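Local atomic coordinates of gamma-glutamyltranspeptidase (Streptomyces lincolnensis, PDB entry 6J3A), a protein that probably acts as a gamma-glutamyltranspeptidase-type enzyme of the Ntn-hydrolase clan, a homologue of LmbA whose relatives transfer or hydrolyse gamma-glutamyl groups. Residues T164-V169 with N446-E451; N55-E60 with L452-G457; A105-G110 with T458-T463; L97-G102 with T233-G238; R227-P232 with G243-A248. All blocks are in the same frame, centred on the assembly; numbering follows the deposited sequence.

Contact 1: residues T164-V169 with N446-E451; sequences TTSADV and NPVVPE
Thr165 and Val448 carry the join between helix 164-170 and the short, weakly bonded strand 448-449. The CB of Thr165 points toward the strand and already lies 3.2 Å from Val448 O. Beyond it the side chain divides. OG1, between the backbone N and the carbonyl carbon (chi1 54°), donates to Val448 O at 2.7 Å, arriving in the carbonyl plane on a lone pair. CG2 lies 3.8 Å from Pro450 CB, the two side chains running obliquely to each other. An alanine in place of Thr165 would probably leave Val448 O without this donor and open a gap beside the Pro450 ring. The next hydroxyl takes the complementary role: Val448 N donates to Ser166 OG at 2.7 Å with an N-H...O angle of 152°. Consecutive helix residues thus grip both backbone polar groups of Val448. Ser166 OG also donates to a water that is bound in turn to Asn446 O. One turn along, Val169 CG2 lies 4.0 Å from Val448 CG1, the two side chains at about a right angle. Strand 454-455 pairs antiparallel with 448-449 as a small hairpin, and helix 220-229 touches it through Gln228, against Pro447 and Val449, and Ala224, against Val449.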
# COMPACT_ATOMS: atom_id res chain seq x y z
N THR A 164 8.16 3.95 37.33
CA THR A 164 8.03 5.38 37.12
C THR A 164 8.88 5.90 35.96
O THR A 164 8.56 6.94 35.40
CB THR A 164 8.35 6.18 38.39
OG1 THR A 164 9.64 5.79 38.89
CG2 THR A 164 7.29 5.93 39.46
N THR A 165 9.95 5.19 35.62
CA THR A 165 10.77 5.57 34.47
C THR A 165 10.03 5.39 33.14
O THR A 165 10.32 6.08 32.17
CB THR A 165 12.09 4.78 34.41
OG1 THR A 165 11.80 3.37 34.45
CG2 THR A 165 12.99 5.16 35.58
N SER A 166 9.10 4.44 33.11
CA SER A 166 8.23 4.22 31.95
C SER A 166 7.10 5.26 31.86
O SER A 166 6.71 5.66 30.76
CB SER A 166 7.64 2.80 31.97
OG SER A 166 8.64 1.83 31.78
N ALA A 167 6.58 5.67 33.02
CA ALA A 167 5.66 6.80 33.10
C ALA A 167 6.28 8.09 32.53
O ALA A 167 5.62 8.80 31.78
CB ALA A 167 5.21 7.02 34.53
N ASP A 168 7.55 8.34 32.86
CA ASP A 168 8.29 9.52 32.34
C ASP A 168 8.32 9.60 30.82
O ASP A 168 8.30 10.69 30.25
CB ASP A 168 9.76 9.52 32.82
CG ASP A 168 9.90 9.71 34.33
OD1 ASP A 168 8.97 10.25 34.97
OD2 ASP A 168 10.95 9.32 34.87
N VAL A 169 8.39 8.44 30.17
CA VAL A 169 8.50 8.36 28.72
C VAL A 169 7.12 8.26 28.06
O VAL A 169 6.86 8.94 27.06
CB VAL A 169 9.40 7.18 28.31
CG1 VAL A 169 9.42 7.00 26.80
CG2 VAL A 169 10.81 7.40 28.85
N ASN A 446 8.66 -4.27 30.99
CA ASN A 446 9.76 -3.85 31.87
C ASN A 446 9.79 -2.34 32.00
O ASN A 446 9.41 -1.61 31.08
CB ASN A 446 11.12 -4.35 31.36
CG ASN A 446 11.58 -5.63 32.05
OD1 ASN A 446 11.77 -5.66 33.27
ND2 ASN A 446 11.80 -6.68 31.27
N PRO A 447 10.27 -1.85 33.15
CA PRO A 447 10.46 -0.41 33.26
C PRO A 447 11.52 0.07 32.26
O PRO A 447 12.51 -0.63 32.01
CB PRO A 447 10.97 -0.24 34.69
CG PRO A 447 11.71 -1.51 34.97
CD PRO A 447 10.87 -2.57 34.29
N VAL A 448 11.31 1.25 31.72
CA VAL A 448 12.30 1.91 30.88
C VAL A 448 13.62 2.09 31.61
O VAL A 448 13.67 2.54 32.75
CB VAL A 448 11.79 3.28 30.39
CG1 VAL A 448 12.91 4.14 29.80
CG2 VAL A 448 10.69 3.07 29.35
N VAL A 449 14.70 1.73 30.93
CA VAL A 449 16.05 2.08 31.36
C VAL A 449 16.20 3.59 31.17
O VAL A 449 16.34 4.06 30.04
CB VAL A 449 17.13 1.32 30.56
CG1 VAL A 449 18.52 1.65 31.08
CG2 VAL A 449 16.89 -0.19 30.57
N PRO A 450 16.16 4.37 32.28
CA PRO A 450 15.91 5.81 32.17
C PRO A 450 16.88 6.56 31.26
O PRO A 450 16.43 7.41 30.48
CB PRO A 450 15.98 6.31 33.63
CG PRO A 450 16.68 5.26 34.40
CD PRO A 450 16.54 3.96 33.65
N GLU A 451 18.17 6.22 31.30
CA GLU A 451 19.17 6.94 30.48
C GLU A 451 19.21 6.49 29.01
O GLU A 451 19.92 7.10 28.19
CB GLU A 451 20.58 6.95 31.10
CG GLU A 451 21.15 5.62 31.59
CD GLU A 451 20.80 5.32 33.05
OE1 GLU A 451 19.71 4.75 33.28
OE2 GLU A 451 21.62 5.62 33.95
O HOH W 1 8.57 0.45 29.39

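Contact 2: residues N55-E60 with L452-G457; sequences NGPAGE and LGFPLG
The Phe454 ring is sandwiched between Pro57 on one face and Leu452 of its own segment on the other, with Ala58 CB at the edge, near the ring plane. Pro57 CG makes a CH-pi contact, 4.0 Å from the ring centroid and 14° off the normal, while Leu452 CB stands 3.7 Å above the opposite face, offset toward the rim. Two backbone elements meet here: a type I beta turn from Gly56 to Gly59, closed by Gly59 N bonding to Gly56 O, and the weakly bonded strand 454-455 of a small antiparallel hairpin. The turn lies in the loop that leads into strand 61-66. Phe454 CG stands between the backbone N and the carbonyl carbon (chi1 54°), 3.8 Å from Pro57 CD. An alanine at Phe454 would probably leave Pro57 and Leu452 facing a gap, with Ala58 CB losing its neighbour at CE1. Helix 186-200 adds to this apolar cluster, Leu188 touching Phe454 and Trp192 touching Pro57. No direct hydrogen bond links the segments; water does this work twice. One water accepts from Ala58 N and donates to Pro455 O, bridging beside the methyl of Ala58, whose CB is 3.4 Å from the same Pro455 O. The other donates to Ala58 O at 2.7 Å and accepts from Gly457 N at 3.1 Å, spanning a direct separation of 3.8 Å between Ala58 O and Gly457 N.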
# COMPACT_ATOMS: atom_id res chain seq x y z
N ASN A 55 8.00 -4.31 20.01
CA ASN A 55 9.43 -4.61 20.02
C ASN A 55 10.23 -3.44 20.59
O ASN A 55 9.67 -2.45 21.04
CB ASN A 55 9.91 -4.98 18.62
CG ASN A 55 10.07 -3.77 17.72
OD1 ASN A 55 9.35 -2.79 17.85
ND2 ASN A 55 11.01 -3.85 16.79
N GLY A 56 11.54 -3.58 20.60
CA GLY A 56 12.42 -2.51 21.05
C GLY A 56 13.86 -2.94 20.89
O GLY A 56 14.12 -4.11 20.61
N PRO A 57 14.81 -2.00 21.06
CA PRO A 57 16.22 -2.28 20.79
C PRO A 57 16.91 -3.36 21.66
O PRO A 57 17.83 -4.01 21.19
CB PRO A 57 16.90 -0.91 20.99
CG PRO A 57 15.81 0.09 20.84
CD PRO A 57 14.59 -0.59 21.40
N ALA A 58 16.44 -3.55 22.89
CA ALA A 58 16.99 -4.57 23.80
C ALA A 58 16.25 -5.91 23.72
O ALA A 58 16.40 -6.77 24.59
CB ALA A 58 17.00 -4.06 25.23
N GLY A 59 15.46 -6.10 22.66
CA GLY A 59 14.81 -7.37 22.37
C GLY A 59 15.69 -8.28 21.53
O GLY A 59 16.92 -8.31 21.70
N GLU A 60 15.06 -9.01 20.61
CA GLU A 60 15.68 -10.11 19.86
C GLU A 60 15.28 -10.07 18.42
O GLU A 60 14.31 -9.42 18.07
CB GLU A 60 15.20 -11.46 20.39
CG GLU A 60 15.44 -11.65 21.87
CD GLU A 60 14.26 -11.41 22.77
OE1 GLU A 60 14.53 -11.42 23.97
OE2 GLU A 60 13.10 -11.22 22.32
N LEU A 452 18.44 5.44 28.67
CA LEU A 452 18.35 4.94 27.30
C LEU A 452 17.02 5.19 26.57
O LEU A 452 17.02 5.45 25.36
CB LEU A 452 18.66 3.45 27.27
CG LEU A 452 20.02 3.05 27.83
CD1 LEU A 452 20.17 1.55 27.66
CD2 LEU A 452 21.20 3.80 27.20
N GLY A 453 15.92 5.10 27.30
CA GLY A 453 14.61 5.37 26.73
C GLY A 453 13.81 4.13 26.39
O GLY A 453 12.69 4.25 25.92
N PHE A 454 14.37 2.95 26.63
CA PHE A 454 13.68 1.69 26.33
C PHE A 454 13.98 0.65 27.41
O PHE A 454 14.99 0.77 28.10
CB PHE A 454 14.07 1.15 24.94
CG PHE A 454 15.55 1.00 24.75
CD1 PHE A 454 16.21 -0.15 25.15
CD2 PHE A 454 16.29 2.03 24.18
CE1 PHE A 454 17.59 -0.28 24.98
CE2 PHE A 454 17.66 1.91 24.00
CZ PHE A 454 18.31 0.75 24.40
N PRO A 455 13.12 -0.39 27.54
CA PRO A 455 13.31 -1.44 28.53
C PRO A 455 14.04 -2.68 28.03
O PRO A 455 14.26 -2.86 26.84
CB PRO A 455 11.87 -1.82 28.89
CG PRO A 455 11.11 -1.60 27.62
CD PRO A 455 11.85 -0.58 26.81
N LEU A 456 14.38 -3.54 28.99
CA LEU A 456 14.85 -4.89 28.72
C LEU A 456 13.72 -5.84 28.29
O LEU A 456 12.52 -5.58 28.52
CB LEU A 456 15.53 -5.46 29.97
CG LEU A 456 16.92 -4.90 30.28
CD1 LEU A 456 17.26 -5.07 31.75
CD2 LEU A 456 17.97 -5.58 29.42
N GLY A 457 14.14 -6.95 27.69
CA GLY A 457 13.22 -7.94 27.15
C GLY A 457 12.65 -8.87 28.20
O GLY A 457 12.87 -8.67 29.39
O HOH W 2 13.86 -2.36 24.12
O HOH W 3 16.51 -8.62 26.53

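Contact 3: residues A105-G110 with T458-T463; sequences AAAVPG and TRLQMT
Ala105 O receives the backbone N-H of Leu460 at 2.8 Å, the one direct hydrogen bond between the loop 105-110 and the 3-10 segment 459-462. The donor lies in the carbonyl plane, with a C=O...N angle of 154°, although the bond is bent at the hydrogen to 138°. Thr458 CA adds a CA-H...O contact to Ala105 O at 3.3 Å, whereas Arg459 N, though slightly nearer to that oxygen at 3.1 Å, is badly angled for a bond. Instead, a water accepts from both Arg459 N and Ala107 N, giving the two segments a second polar link. The carbonyl of Ala105 therefore sits at the opening turn of the 3-10 segment, which is further closed by Met462 N bonding to Arg459 O and Thr463 N to Leu460 O. Gln461 NE2 folds back to donate to Thr458 O, tilted 33° from that carbonyl plane, and its OE1 is taken by the backbone N of Tyr548. This buried region joins the loop before helix 111-122 to the chain that follows the hairpin strand 454-455. Leu460 turns its side chain toward the loop: CG, anti to its own carbonyl carbon, lies 3.4 Å from Ala105 O, after which the branches part. CD1 comes to 3.1 Å from Ala106 O, a close approach, and CD2 packs 3.8 Å from Ala107 CB. Ala105 CB meets Thr458 CB at 3.8 Å. Arg459 leads its charged end away, to Ser439 OG through NH2 and to Glu60 OE2 through NE in a salt bridge.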
# COMPACT_ATOMS: atom_id res chain seq x y z
N ALA A 105 12.95 -12.01 33.66
CA ALA A 105 12.55 -12.54 32.35
C ALA A 105 13.48 -12.12 31.21
O ALA A 105 13.45 -12.71 30.13
CB ALA A 105 11.11 -12.16 32.05
N ALA A 106 14.30 -11.10 31.43
CA ALA A 106 15.23 -10.59 30.40
C ALA A 106 16.33 -11.58 30.03
O ALA A 106 17.12 -11.99 30.90
CB ALA A 106 15.88 -9.29 30.86
N ALA A 107 16.39 -11.96 28.76
CA ALA A 107 17.57 -12.62 28.22
C ALA A 107 18.57 -11.53 27.87
O ALA A 107 18.21 -10.36 27.85
CB ALA A 107 17.21 -13.44 26.99
N VAL A 108 19.82 -11.91 27.58
CA VAL A 108 20.82 -10.93 27.13
C VAL A 108 20.26 -10.30 25.84
O VAL A 108 19.84 -11.03 24.96
CB VAL A 108 22.20 -11.58 26.82
CG1 VAL A 108 23.17 -10.57 26.21
CG2 VAL A 108 22.82 -12.18 28.07
N PRO A 109 20.22 -8.96 25.74
CA PRO A 109 19.69 -8.38 24.50
C PRO A 109 20.49 -8.77 23.26
O PRO A 109 21.71 -8.59 23.25
CB PRO A 109 19.77 -6.88 24.74
CG PRO A 109 19.67 -6.75 26.23
CD PRO A 109 20.33 -7.96 26.81
N GLY A 110 19.82 -9.32 22.26
CA GLY A 110 20.49 -9.89 21.08
C GLY A 110 20.28 -9.18 19.75
O GLY A 110 21.09 -9.33 18.83
N THR A 458 11.89 -9.86 27.75
CA THR A 458 11.23 -10.82 28.64
C THR A 458 11.18 -12.24 28.06
O THR A 458 10.22 -12.98 28.32
CB THR A 458 9.79 -10.37 28.93
OG1 THR A 458 9.08 -10.24 27.69
CG2 THR A 458 9.77 -9.05 29.70
N ARG A 459 12.20 -12.63 27.29
CA ARG A 459 12.12 -13.88 26.52
C ARG A 459 12.39 -15.13 27.36
O ARG A 459 11.91 -16.21 27.02
CB ARG A 459 13.05 -13.85 25.30
CG ARG A 459 12.74 -14.88 24.20
CD ARG A 459 11.39 -14.69 23.53
NE ARG A 459 11.24 -13.35 22.97
CZ ARG A 459 10.18 -12.90 22.31
NH1 ARG A 459 9.12 -13.67 22.11
NH2 ARG A 459 10.18 -11.65 21.86
N LEU A 460 13.11 -14.99 28.47
CA LEU A 460 13.30 -16.12 29.40
C LEU A 460 11.99 -16.67 29.96
O LEU A 460 11.96 -17.77 30.50
CB LEU A 460 14.24 -15.76 30.56
CG LEU A 460 15.64 -15.30 30.14
CD1 LEU A 460 16.50 -14.98 31.35
CD2 LEU A 460 16.33 -16.36 29.31
N GLN A 461 10.90 -15.93 29.81
CA GLN A 461 9.57 -16.41 30.19
C GLN A 461 9.15 -17.71 29.53
O GLN A 461 8.29 -18.41 30.04
CB GLN A 461 8.51 -15.33 29.97
CG GLN A 461 7.95 -15.22 28.56
CD GLN A 461 6.89 -14.15 28.49
OE1 GLN A 461 5.72 -14.40 28.82
NE2 GLN A 461 7.28 -12.95 28.08
N MET A 462 9.77 -18.02 28.39
CA MET A 462 9.44 -19.20 27.61
C MET A 462 10.17 -20.48 28.02
O MET A 462 9.80 -21.57 27.59
CB MET A 462 9.71 -18.90 26.13
CG MET A 462 9.03 -17.61 25.67
SD MET A 462 8.80 -17.51 23.89
CE MET A 462 7.64 -16.17 23.82
N THR A 463 11.19 -20.35 28.87
CA THR A 463 11.88 -21.51 29.45
C THR A 463 11.04 -22.12 30.56
O THR A 463 10.00 -21.58 30.96
CB THR A 463 13.22 -21.10 30.07
OG1 THR A 463 12.98 -20.14 31.10
CG2 THR A 463 14.14 -20.50 29.03
O HOH W 4 14.83 -10.95 26.45

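Contact 4: residues L97-G102 with T233-G238; sequences LVPGTG and TMDTSG
Thr101 and Thr236 each present a hydroxyl that accepts a backbone N-H from the other segment. Of these two hydrogen bonds, Gly100 N donates to Thr236 OG1 at 3.2 Å with an N-H...O angle of 136°. Thr236 N donates to Thr101 OG1 at 2.8 Å, a weak bond because the angle is only 121°. In both threonines OG1 stands between the backbone N and the carbonyl carbon (chi1 58° in Thr101), and CG2 is anti to the carbonyl carbon; their CG2 methyls come to 3.8 Å. A water donates to Thr101 O and to Asp235 OD2, adding an indirect polar link. Asp235 OD1 is engaged within its own segment, accepting from Ser237 N as an Asx turn, inside the type I beta turn from Asp235 to Gly238. Van der Waals contacts complete the interface: Pro99 CB lies 3.4 Å from Thr236 OG1, and Pro99 CG 3.8 Å from Asp235 OD2. Gly102 CA packs 4.1 Å from Asp235 CB, at backbone angles that call for glycine; a CB there would also clash with Asp235 CB. The turn follows strand 233-234, whose antiparallel partner is 240-241, and packs against part of the loop between helices 87-92 and 111-122; Met234 O bonds to Trp163, just before helix 164-170.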
# COMPACT_ATOMS: atom_id res chain seq x y z
N LEU A 97 6.93 -20.60 37.66
CA LEU A 97 7.14 -20.17 36.28
C LEU A 97 8.03 -18.95 36.28
O LEU A 97 8.09 -18.21 37.27
CB LEU A 97 5.80 -19.80 35.65
CG LEU A 97 4.74 -20.91 35.65
CD1 LEU A 97 3.35 -20.34 35.43
CD2 LEU A 97 5.07 -21.94 34.58
N VAL A 98 8.73 -18.73 35.17
CA VAL A 98 9.44 -17.48 34.97
C VAL A 98 8.39 -16.38 34.80
O VAL A 98 7.41 -16.57 34.07
CB VAL A 98 10.35 -17.53 33.73
CG1 VAL A 98 10.96 -16.16 33.44
CG2 VAL A 98 11.45 -18.56 33.92
N PRO A 99 8.56 -15.24 35.48
CA PRO A 99 7.57 -14.17 35.35
C PRO A 99 7.42 -13.60 33.93
O PRO A 99 8.38 -13.56 33.17
CB PRO A 99 8.10 -13.08 36.30
CG PRO A 99 9.01 -13.77 37.25
CD PRO A 99 9.58 -14.95 36.51
N GLY A 100 6.21 -13.15 33.61
CA GLY A 100 5.93 -12.48 32.35
C GLY A 100 6.59 -11.12 32.22
O GLY A 100 6.79 -10.63 31.11
N THR A 101 6.92 -10.50 33.36
CA THR A 101 7.50 -9.16 33.38
C THR A 101 8.76 -9.09 34.23
O THR A 101 9.13 -10.04 34.90
CB THR A 101 6.47 -8.19 33.93
OG1 THR A 101 6.08 -8.61 35.24
CG2 THR A 101 5.23 -8.15 33.02
N GLY A 102 9.42 -7.95 34.19
CA GLY A 102 10.51 -7.68 35.11
C GLY A 102 11.84 -8.21 34.60
O GLY A 102 11.87 -8.89 33.59
N THR A 233 12.46 -4.56 41.00
CA THR A 233 11.39 -4.18 40.09
C THR A 233 10.21 -5.10 40.31
O THR A 233 10.35 -6.32 40.33
CB THR A 233 11.88 -4.30 38.64
OG1 THR A 233 13.08 -3.55 38.47
CG2 THR A 233 10.84 -3.80 37.66
N MET A 234 9.03 -4.51 40.45
CA MET A 234 7.80 -5.27 40.55
C MET A 234 7.61 -6.08 39.27
O MET A 234 7.96 -5.62 38.18
CB MET A 234 6.63 -4.32 40.73
CG MET A 234 5.24 -4.94 40.75
SD MET A 234 5.02 -6.02 42.17
CE MET A 234 4.85 -4.83 43.50
N ASP A 235 7.05 -7.28 39.42
CA ASP A 235 6.71 -8.10 38.26
C ASP A 235 5.37 -8.82 38.46
O ASP A 235 4.63 -8.49 39.39
CB ASP A 235 7.86 -9.06 37.95
CG ASP A 235 8.09 -10.09 39.04
OD1 ASP A 235 7.15 -10.51 39.74
OD2 ASP A 235 9.25 -10.49 39.17
N THR A 236 5.05 -9.78 37.59
CA THR A 236 3.79 -10.53 37.66
C THR A 236 3.57 -11.35 38.95
O THR A 236 2.43 -11.65 39.29
CB THR A 236 3.63 -11.49 36.45
OG1 THR A 236 4.80 -12.31 36.33
CG2 THR A 236 3.41 -10.73 35.15
N SER A 237 4.66 -11.74 39.62
CA SER A 237 4.59 -12.43 40.93
C SER A 237 3.93 -11.61 42.05
O SER A 237 3.33 -12.18 42.97
CB SER A 237 5.99 -12.89 41.40
OG SER A 237 6.79 -11.80 41.84
N GLY A 238 4.05 -10.28 41.96
CA GLY A 238 3.56 -9.37 42.99
C GLY A 238 4.67 -8.84 43.89
O GLY A 238 4.42 -7.96 44.73
O HOH W 5 11.26 -10.25 36.88

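Contact 5: residues R227-P232 with G243-A248; sequences RQARRP and GTLTAA
Gly243 N donates to Ala229 O at 2.8 Å with an N-H...O angle of 154°, from above the carbonyl plane and 36° out of it, tying the last residue of helix 220-229 to the loop ahead of helix 247-252. Ala229 CB points toward the loop and touches Leu245 twice, at CB and at CD2, each 4.1 Å away. Between the two helices the chain makes the small antiparallel pair 233-234 and 240-241, so the contact closes the loop that runs from helix 220-229 through this strand pair to helix 247-252. Glycine suits position 243, since a CB there would fall tightly against Ala229 O. Thr246 is the N-cap of the second helix: its side chain caps a backbone N, and its own N donates to Asp249 OD2, consistent with a capping box. Arg230 borders the contact with its aliphatic part alone, CG, anti to its own carbonyl carbon, lying 4.2 Å from Leu245 O and likewise from Gly243 O. A weak bond from Thr242 OG1 to Arg230 O lies beside the Gly243 link. Leu245 CD1 continues the apolar packing inward to Val108 CG2.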
# COMPACT_ATOMS: atom_id res chain seq x y z
N ARG A 227 22.70 -1.74 35.33
CA ARG A 227 22.19 -0.89 36.41
C ARG A 227 20.66 -1.04 36.60
O ARG A 227 20.19 -1.14 37.72
CB ARG A 227 22.59 0.57 36.17
CG ARG A 227 22.43 1.50 37.37
CD ARG A 227 22.79 2.94 37.05
NE ARG A 227 24.16 3.08 36.51
CZ ARG A 227 24.51 3.60 35.33
NH1 ARG A 227 23.62 4.11 34.47
NH2 ARG A 227 25.80 3.64 34.99
N GLN A 228 19.91 -1.09 35.51
CA GLN A 228 18.44 -1.26 35.58
C GLN A 228 18.05 -2.66 36.02
O GLN A 228 17.05 -2.85 36.71
CB GLN A 228 17.79 -1.04 34.21
CG GLN A 228 16.59 -0.10 34.13
CD GLN A 228 15.68 -0.02 35.33
OE1 GLN A 228 15.00 -0.98 35.69
NE2 GLN A 228 15.60 1.15 35.91
N ALA A 229 18.80 -3.65 35.54
CA ALA A 229 18.49 -5.05 35.80
C ALA A 229 18.62 -5.36 37.28
O ALA A 229 17.80 -6.08 37.84
CB ALA A 229 19.42 -5.95 35.01
N ARG A 230 19.63 -4.77 37.91
CA ARG A 230 19.91 -4.93 39.33
C ARG A 230 19.04 -4.08 40.30
O ARG A 230 19.20 -4.19 41.52
CB ARG A 230 21.40 -4.68 39.57
CG ARG A 230 22.29 -5.75 38.96
CD ARG A 230 23.72 -5.71 39.48
NE ARG A 230 23.82 -6.07 40.91
CZ ARG A 230 23.96 -5.23 41.95
NH1 ARG A 230 24.02 -5.72 43.18
NH2 ARG A 230 24.02 -3.90 41.78
N ARG A 231 18.15 -3.24 39.77
CA ARG A 231 17.19 -2.47 40.59
C ARG A 231 15.92 -3.30 40.86
O ARG A 231 15.30 -3.77 39.92
CB ARG A 231 16.81 -1.15 39.88
CG ARG A 231 17.84 -0.03 40.08
CD ARG A 231 17.27 1.35 39.76
NE ARG A 231 17.42 1.66 38.34
CZ ARG A 231 18.28 2.54 37.80
NH1 ARG A 231 19.12 3.25 38.54
NH2 ARG A 231 18.29 2.70 36.47
N PRO A 232 15.55 -3.49 42.16
CA PRO A 232 14.31 -4.21 42.51
C PRO A 232 13.09 -3.68 41.76
O PRO A 232 12.76 -2.50 41.86
CB PRO A 232 14.19 -3.99 44.02
CG PRO A 232 15.60 -3.88 44.48
CD PRO A 232 16.37 -3.22 43.36
N GLY A 243 17.30 -8.76 38.67
CA GLY A 243 17.83 -9.58 37.59
C GLY A 243 19.24 -10.02 37.89
O GLY A 243 20.01 -9.29 38.52
N THR A 244 19.59 -11.22 37.43
CA THR A 244 20.92 -11.80 37.64
C THR A 244 21.90 -11.37 36.56
O THR A 244 23.09 -11.68 36.65
CB THR A 244 20.89 -13.34 37.63
OG1 THR A 244 20.49 -13.82 36.33
CG2 THR A 244 19.93 -13.88 38.68
N LEU A 245 21.40 -10.68 35.53
CA LEU A 245 22.22 -10.11 34.46
C LEU A 245 23.38 -9.28 35.01
O LEU A 245 23.23 -8.55 35.99
CB LEU A 245 21.34 -9.26 33.54
CG LEU A 245 21.99 -8.82 32.22
CD1 LEU A 245 21.89 -9.91 31.16
CD2 LEU A 245 21.35 -7.53 31.70
N THR A 246 24.54 -9.39 34.35
CA THR A 246 25.78 -8.73 34.79
C THR A 246 26.51 -8.12 33.61
O THR A 246 26.24 -8.45 32.46
CB THR A 246 26.76 -9.73 35.44
OG1 THR A 246 27.45 -10.47 34.42
CG2 THR A 246 26.06 -10.71 36.40
N ALA A 247 27.49 -7.28 33.92
CA ALA A 247 28.36 -6.64 32.92
C ALA A 247 29.02 -7.64 31.99
O ALA A 247 29.03 -7.44 30.78
CB ALA A 247 29.43 -5.81 33.62
N ALA A 248 29.57 -8.70 32.57
CA ALA A 248 30.21 -9.79 31.81
C ALA A 248 29.29 -10.62 30.91
O ALA A 248 29.75 -11.12 29.88
CB ALA A 248 30.96 -10.73 32.75

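Contacts 2 and 3 lie deepest, their centres about 14 and 13 Å from the chain centre, with every touching residue buried. The centres of contacts 1, 4 and 5 lie 22 to 25 Å out; contacts 1 and 4 are partly buried, whereas contact 5 is mostly buried. Contacts 1 and 2 share the hairpin 448-449/454-455, and Asn446 ND2 connects it onward to Leu456 O and, weakly, to Gly102 O of contact 4. Contacts 4 and 5 are linked through the chain after helix 220-229, while Arg227 of contact 5 salt-bridges Glu451 of contact 1. Chemistry follows place: contact 2 is apolar with water bridges, contact 3 turns on one carbonyl, contacts 1 and 4 rely on hydroxyls meeting backbone, and contact 5 on a single backbone bond.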